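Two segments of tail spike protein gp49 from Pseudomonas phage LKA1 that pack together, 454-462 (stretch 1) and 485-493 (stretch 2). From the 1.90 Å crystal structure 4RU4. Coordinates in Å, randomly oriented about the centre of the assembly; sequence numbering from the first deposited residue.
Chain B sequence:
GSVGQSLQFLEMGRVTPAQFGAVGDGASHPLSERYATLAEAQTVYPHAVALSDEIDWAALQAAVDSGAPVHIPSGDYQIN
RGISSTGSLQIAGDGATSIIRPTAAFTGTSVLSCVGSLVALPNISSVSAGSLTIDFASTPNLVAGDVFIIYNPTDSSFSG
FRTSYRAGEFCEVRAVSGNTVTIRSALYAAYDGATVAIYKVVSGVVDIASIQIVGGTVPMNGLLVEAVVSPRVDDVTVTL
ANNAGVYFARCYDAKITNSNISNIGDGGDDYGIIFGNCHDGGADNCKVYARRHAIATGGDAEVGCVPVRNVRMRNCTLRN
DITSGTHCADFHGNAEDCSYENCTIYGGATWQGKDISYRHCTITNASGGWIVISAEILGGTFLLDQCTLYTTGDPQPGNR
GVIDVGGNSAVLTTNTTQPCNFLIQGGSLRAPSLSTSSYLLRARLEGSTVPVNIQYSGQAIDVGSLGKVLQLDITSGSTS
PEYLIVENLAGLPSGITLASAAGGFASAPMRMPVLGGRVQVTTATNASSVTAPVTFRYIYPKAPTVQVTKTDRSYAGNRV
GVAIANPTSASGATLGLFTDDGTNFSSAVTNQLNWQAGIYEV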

ATOM      1  N   ILE B 454     -12.076   2.458  20.647  1.00  6.16           N
ATOM      2  CA  ILE B 454     -10.653   2.218  20.420  1.00  6.82           C
ATOM      3  C   ILE B 454     -10.476   0.784  19.991  1.00 10.60           C
ATOM      4  O   ILE B 454     -10.945  -0.142  20.680  1.00  5.56           O
ATOM      5  CB  ILE B 454      -9.804   2.376  21.721  1.00 13.52           C
ATOM      6  CG1 ILE B 454     -10.084   3.696  22.444  1.00 13.61           C
ATOM      7  CG2 ILE B 454      -8.311   2.225  21.413  1.00 10.96           C
ATOM      8  CD1 ILE B 454      -9.819   4.894  21.652  1.00 17.22           C
ATOM      9  N   GLN B 455      -9.771   0.590  18.876  1.00  6.44           N
ATOM     10  CA  GLN B 455      -9.336  -0.736  18.480  1.00  8.30           C
ATOM     11  C   GLN B 455      -7.808  -0.669  18.392  1.00  8.09           C
ATOM     12  O   GLN B 455      -7.274  -0.031  17.491  1.00  8.88           O
ATOM     13  CB  GLN B 455      -9.915  -1.110  17.089  1.00  5.24           C
ATOM     14  CG  GLN B 455      -9.499  -2.499  16.572  1.00  5.88           C
ATOM     15  CD  GLN B 455      -9.658  -2.652  15.067  1.00 11.63           C
ATOM     16  OE1 GLN B 455      -9.378  -1.719  14.301  1.00 10.71           O
ATOM     17  NE2 GLN B 455     -10.129  -3.825  14.633  1.00  9.98           N
ATOM     18  N   TYR B 456      -7.107  -1.328  19.316  1.00  5.23           N
ATOM     19  CA  TYR B 456      -5.651  -1.332  19.252  1.00  6.03           C
ATOM     20  C   TYR B 456      -5.252  -2.803  19.043  1.00  5.59           C
ATOM     21  O   TYR B 456      -5.321  -3.614  19.971  1.00  7.25           O
ATOM     22  CB  TYR B 456      -5.102  -0.710  20.540  1.00  8.66           C
ATOM     23  CG  TYR B 456      -3.684  -0.169  20.414  1.00 14.65           C
ATOM     24  CD1 TYR B 456      -2.595  -1.036  20.261  1.00 16.71           C
ATOM     25  CD2 TYR B 456      -3.433   1.202  20.460  1.00 11.16           C
ATOM     26  CE1 TYR B 456      -1.294  -0.550  20.138  1.00 13.20           C
ATOM     27  CE2 TYR B 456      -2.147   1.694  20.330  1.00 10.33           C
ATOM     28  CZ  TYR B 456      -1.082   0.816  20.176  1.00 11.20           C
ATOM     29  OH  TYR B 456       0.200   1.310  20.051  1.00  8.47           O
ATOM     30  N   SER B 457      -4.844  -3.150  17.825  1.00  6.24           N
ATOM     31  CA  SER B 457      -4.941  -4.536  17.353  1.00  7.33           C
ATOM     32  C   SER B 457      -3.791  -4.983  16.437  1.00 10.45           C
ATOM     33  O   SER B 457      -3.631  -4.445  15.341  1.00 12.93           O
ATOM     34  CB  SER B 457      -6.265  -4.630  16.563  1.00  9.05           C
ATOM     35  OG  SER B 457      -6.473  -5.890  15.961  1.00 11.88           O
ATOM     36  N   GLY B 458      -3.001  -5.968  16.857  1.00  8.21           N
ATOM     37  CA  GLY B 458      -2.025  -6.592  15.954  1.00  4.89           C
ATOM     38  C   GLY B 458      -0.634  -5.968  15.872  1.00  4.58           C
ATOM     39  O   GLY B 458       0.250  -6.485  15.178  1.00  7.32           O
ATOM     40  N   GLN B 459      -0.418  -4.850  16.554  1.00  6.84           N
ATOM     41  CA  GLN B 459       0.871  -4.129  16.441  1.00  6.61           C
ATOM     42  C   GLN B 459       2.021  -4.834  17.176  1.00  5.54           C
ATOM     43  O   GLN B 459       1.849  -5.333  18.285  1.00  8.28           O
ATOM     44  CB  GLN B 459       0.715  -2.734  17.016  1.00  8.68           C
ATOM     45  CG  GLN B 459       1.897  -1.792  16.847  1.00  8.89           C
ATOM     46  CD  GLN B 459       1.606  -0.491  17.552  1.00  9.93           C
ATOM     47  OE1 GLN B 459       1.578  -0.433  18.784  1.00  9.05           O
ATOM     48  NE2 GLN B 459       1.348   0.551  16.783  1.00  8.32           N
ATOM     49  N   ALA B 460       3.198  -4.852  16.558  1.00  5.06           N
ATOM     50  CA  ALA B 460       4.414  -5.344  17.224  1.00  8.23           C
ATOM     51  C   ALA B 460       5.152  -4.166  17.884  1.00  8.89           C
ATOM     52  O   ALA B 460       5.558  -3.234  17.219  1.00  8.86           O
ATOM     53  CB  ALA B 460       5.304  -6.018  16.204  1.00  7.03           C
ATOM     54  N   ILE B 461       5.305  -4.216  19.199  1.00 10.31           N
ATOM     55  CA  ILE B 461       5.854  -3.104  19.963  1.00 11.43           C
ATOM     56  C   ILE B 461       7.274  -3.434  20.430  1.00 11.30           C
ATOM     57  O   ILE B 461       7.574  -4.573  20.807  1.00  8.95           O
ATOM     58  CB  ILE B 461       4.923  -2.816  21.157  1.00 11.35           C
ATOM     59  CG1 ILE B 461       3.524  -2.455  20.625  1.00  7.85           C
ATOM     60  CG2 ILE B 461       5.491  -1.745  22.080  1.00 15.59           C
ATOM     61  CD1 ILE B 461       2.375  -2.765  21.619  1.00  9.96           C
ATOM     62  N   ASP B 462       8.150  -2.443  20.384  1.00 10.58           N
ATOM     63  CA  ASP B 462       9.526  -2.633  20.819  1.00 13.85           C
ATOM     64  C   ASP B 462       9.871  -1.494  21.777  1.00 12.50           C
ATOM     65  O   ASP B 462      10.140  -0.388  21.324  1.00  7.48           O
ATOM     66  CB  ASP B 462      10.428  -2.594  19.581  1.00 13.80           C
ATOM     67  CG  ASP B 462      11.888  -2.862  19.895  1.00 14.45           C
ATOM     68  OD1 ASP B 462      12.300  -2.808  21.059  1.00 14.15           O
ATOM     69  OD2 ASP B 462      12.645  -3.142  18.957  1.00 17.13           O
TER
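Stretch 2 485-493: IVENLAGLP

Stretch 2 lies beside stretch 1 as a neighbouring parallel strand, and the evidence is both directional and in the register. The axes of strands 454-457 and 485-487 approach to 4.9 Å, with an angle of 2° between their N-to-C directions, so the two run side by side with almost no crossing. The nearest CA atoms pair Q455 with I485 (CA to CA 4.8 Å), Y456 with V486 (4.9 Å) and S457 with E487 (4.9 Å), a constant offset of thirty residues that continues through G458 with N488 to I461 with G491.

The hydrogen bonds follow the parallel pattern, in which one residue uses its N and O to bond two different residues on the partner. I485 N donates to I454 O at 2.9 Å, and I485 O accepts from Y456 N at 2.9 Å; Y456 O in turn accepts from E487 N at 3.0 Å, and G458 N donates to E487 O at 3.0 Å. The N-H...O angles, 151° to 167°, support each assignment. I485, 66 Å² of which is covered by stretch 1, is thus held by both its backbone polar atoms, while its side chain lies on the same sheet face as those of Q455, S457 and E487. On that face S457 OG donates to E487 OE2 at 2.6 Å. A water adds a bridge, accepting from Q455 NE2 at 3.0 Å and donating to E487 OE2 at 2.7 Å.

Beyond E487 stretch 2 leaves regular strand geometry: N488 has phi/psi of 55/43, a left-handed conformation, and opposite it G458 sits at 89/-4. The chains nevertheless stay in step, with G458 CA 3.0 Å from N488 O in a CA-H...O contact. By L489 and A490 the backbone is extended again, at -96/140 and -111/142. A490 N donates to Q459 O at 3.1 Å and A490 O accepts from I461 N at 2.7 Å, with angles of 168° and 167°; this is the single bridge between A460 and A490, whose CA atoms are 4.5 Å apart.

The apolar contact centres on I461 and L489, which lose 78 and 66 Å² to the opposing stretch. The CA-to-CB bond of L489 points sideways, but the end of its side chain comes nearer: CD2 lies 3.8 Å from Y456 CD1, near the plane of the ring and at its edge, while CD1 lies 4.1 Å from I461 CD1. L489 therefore spans the gap between Y456 and I461. The CD1 atom of I461 also meets L492 CD2 at 3.8 Å, so one methyl group touches two leucines. Within stretch 1, Y456 OH donates to Q459 OE1 at 2.6 Å, tying the far end of the ring to a nearby side chain.

G491 closes the contact. Its CA lies 3.4 Å from I461 O, and an ideal CB would fall 1.9 Å from that same I461 O, a clash; its phi/psi of 93/11 independently calls for glycine.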

ATOM      1  N   ILE B 485     -11.041  -2.173  22.690  1.00  8.51           N
ATOM      2  CA  ILE B 485     -10.412  -3.448  22.324  1.00  7.30           C
ATOM      3  C   ILE B 485      -8.896  -3.299  22.304  1.00  6.17           C
ATOM      4  O   ILE B 485      -8.368  -2.381  21.668  1.00  7.13           O
ATOM      5  CB  ILE B 485     -10.919  -3.910  20.929  1.00  4.74           C
ATOM      6  CG1 ILE B 485     -12.377  -4.340  21.045  1.00  4.80           C
ATOM      7  CG2 ILE B 485     -10.050  -5.062  20.364  1.00  5.01           C
ATOM      8  CD1 ILE B 485     -13.106  -4.490  19.685  1.00  8.57           C
ATOM      9  N   VAL B 486      -8.216  -4.163  23.053  1.00  5.99           N
ATOM     10  CA  VAL B 486      -6.761  -4.339  22.978  1.00  7.29           C
ATOM     11  C   VAL B 486      -6.483  -5.813  22.676  1.00  6.62           C
ATOM     12  O   VAL B 486      -6.917  -6.667  23.412  1.00  8.96           O
ATOM     13  CB  VAL B 486      -6.075  -3.948  24.323  1.00  7.36           C
ATOM     14  CG1 VAL B 486      -4.573  -4.223  24.270  1.00  5.88           C
ATOM     15  CG2 VAL B 486      -6.315  -2.484  24.622  1.00  7.20           C
ATOM     16  N   GLU B 487      -5.750  -6.118  21.599  1.00  5.00           N
ATOM     17  CA  GLU B 487      -5.628  -7.496  21.161  1.00  7.24           C
ATOM     18  C   GLU B 487      -4.406  -7.719  20.283  1.00  7.01           C
ATOM     19  O   GLU B 487      -3.982  -6.824  19.544  1.00  4.87           O
ATOM     20  CB  GLU B 487      -6.874  -7.926  20.359  1.00  5.49           C
ATOM     21  CG  GLU B 487      -7.098  -7.067  19.081  1.00 16.91           C
ATOM     22  CD  GLU B 487      -8.366  -7.429  18.310  1.00 15.45           C
ATOM     23  OE1 GLU B 487      -9.192  -8.221  18.840  1.00 12.96           O
ATOM     24  OE2 GLU B 487      -8.535  -6.928  17.162  1.00 13.00           O
ATOM     25  N   ASN B 488      -3.876  -8.933  20.364  1.00  4.63           N
ATOM     26  CA  ASN B 488      -2.854  -9.415  19.435  1.00 10.29           C
ATOM     27  C   ASN B 488      -1.646  -8.491  19.383  1.00  7.70           C
ATOM     28  O   ASN B 488      -1.132  -8.206  18.318  1.00 11.49           O
ATOM     29  CB  ASN B 488      -3.439  -9.628  18.032  1.00  9.26           C
ATOM     30  CG  ASN B 488      -4.679 -10.523  18.049  1.00 15.38           C
ATOM     31  OD1 ASN B 488      -4.717 -11.516  18.752  1.00 15.74           O
ATOM     32  ND2 ASN B 488      -5.697 -10.149  17.292  1.00 17.98           N
ATOM     33  N   LEU B 489      -1.189  -8.030  20.545  1.00  5.82           N
ATOM     34  CA  LEU B 489       0.001  -7.167  20.587  1.00  6.65           C
ATOM     35  C   LEU B 489       1.227  -8.003  20.887  1.00 10.80           C
ATOM     36  O   LEU B 489       1.170  -8.932  21.699  1.00 13.76           O
ATOM     37  CB  LEU B 489      -0.153  -6.085  21.645  1.00  5.46           C
ATOM     38  CG  LEU B 489      -1.357  -5.175  21.453  1.00  7.69           C
ATOM     39  CD1 LEU B 489      -1.390  -4.093  22.561  1.00  8.87           C
ATOM     40  CD2 LEU B 489      -1.339  -4.574  20.042  1.00  7.24           C
ATOM     41  N   ALA B 490       2.332  -7.695  20.215  1.00  7.53           N
ATOM     42  CA  ALA B 490       3.585  -8.396  20.462  1.00 10.49           C
ATOM     43  C   ALA B 490       4.569  -7.427  21.130  1.00 12.11           C
ATOM     44  O   ALA B 490       4.573  -6.239  20.811  1.00 12.10           O
ATOM     45  CB  ALA B 490       4.164  -8.942  19.134  1.00  6.28           C
ATOM     46  N   GLY B 491       5.356  -7.918  22.089  1.00  6.02           N
ATOM     47  CA  GLY B 491       6.419  -7.139  22.679  1.00  9.27           C
ATOM     48  C   GLY B 491       6.117  -6.348  23.947  1.00 13.13           C
ATOM     49  O   GLY B 491       6.917  -5.509  24.339  1.00 10.71           O
ATOM     50  N   LEU B 492       4.963  -6.587  24.574  1.00  8.66           N
ATOM     51  CA  LEU B 492       4.628  -5.893  25.807  1.00  7.42           C
ATOM     52  C   LEU B 492       5.467  -6.477  26.921  1.00 11.76           C
ATOM     53  O   LEU B 492       5.548  -7.716  27.070  1.00 15.58           O
ATOM     54  CB  LEU B 492       3.149  -6.089  26.161  1.00  7.47           C
ATOM     55  CG  LEU B 492       2.135  -5.442  25.223  1.00 11.13           C
ATOM     56  CD1 LEU B 492       0.704  -5.836  25.637  1.00 11.36           C
ATOM     57  CD2 LEU B 492       2.336  -3.914  25.205  1.00 10.77           C
ATOM     58  N   PRO B 493       6.104  -5.610  27.715  1.00 10.71           N
ATOM     59  CA  PRO B 493       6.877  -6.149  28.828  1.00  9.73           C
ATOM     60  C   PRO B 493       5.987  -6.410  30.048  1.00 10.52           C
ATOM     61  O   PRO B 493       4.863  -5.895  30.141  1.00 10.51           O
ATOM     62  CB  PRO B 493       7.890  -5.038  29.113  1.00 13.54           C
ATOM     63  CG  PRO B 493       7.187  -3.802  28.758  1.00 11.89           C
ATOM     64  CD  PRO B 493       6.250  -4.149  27.594  1.00 10.27           C
TER
HETATM   65  O   HOH W   1     -10.988  -5.950  16.504  1.00 10.40           O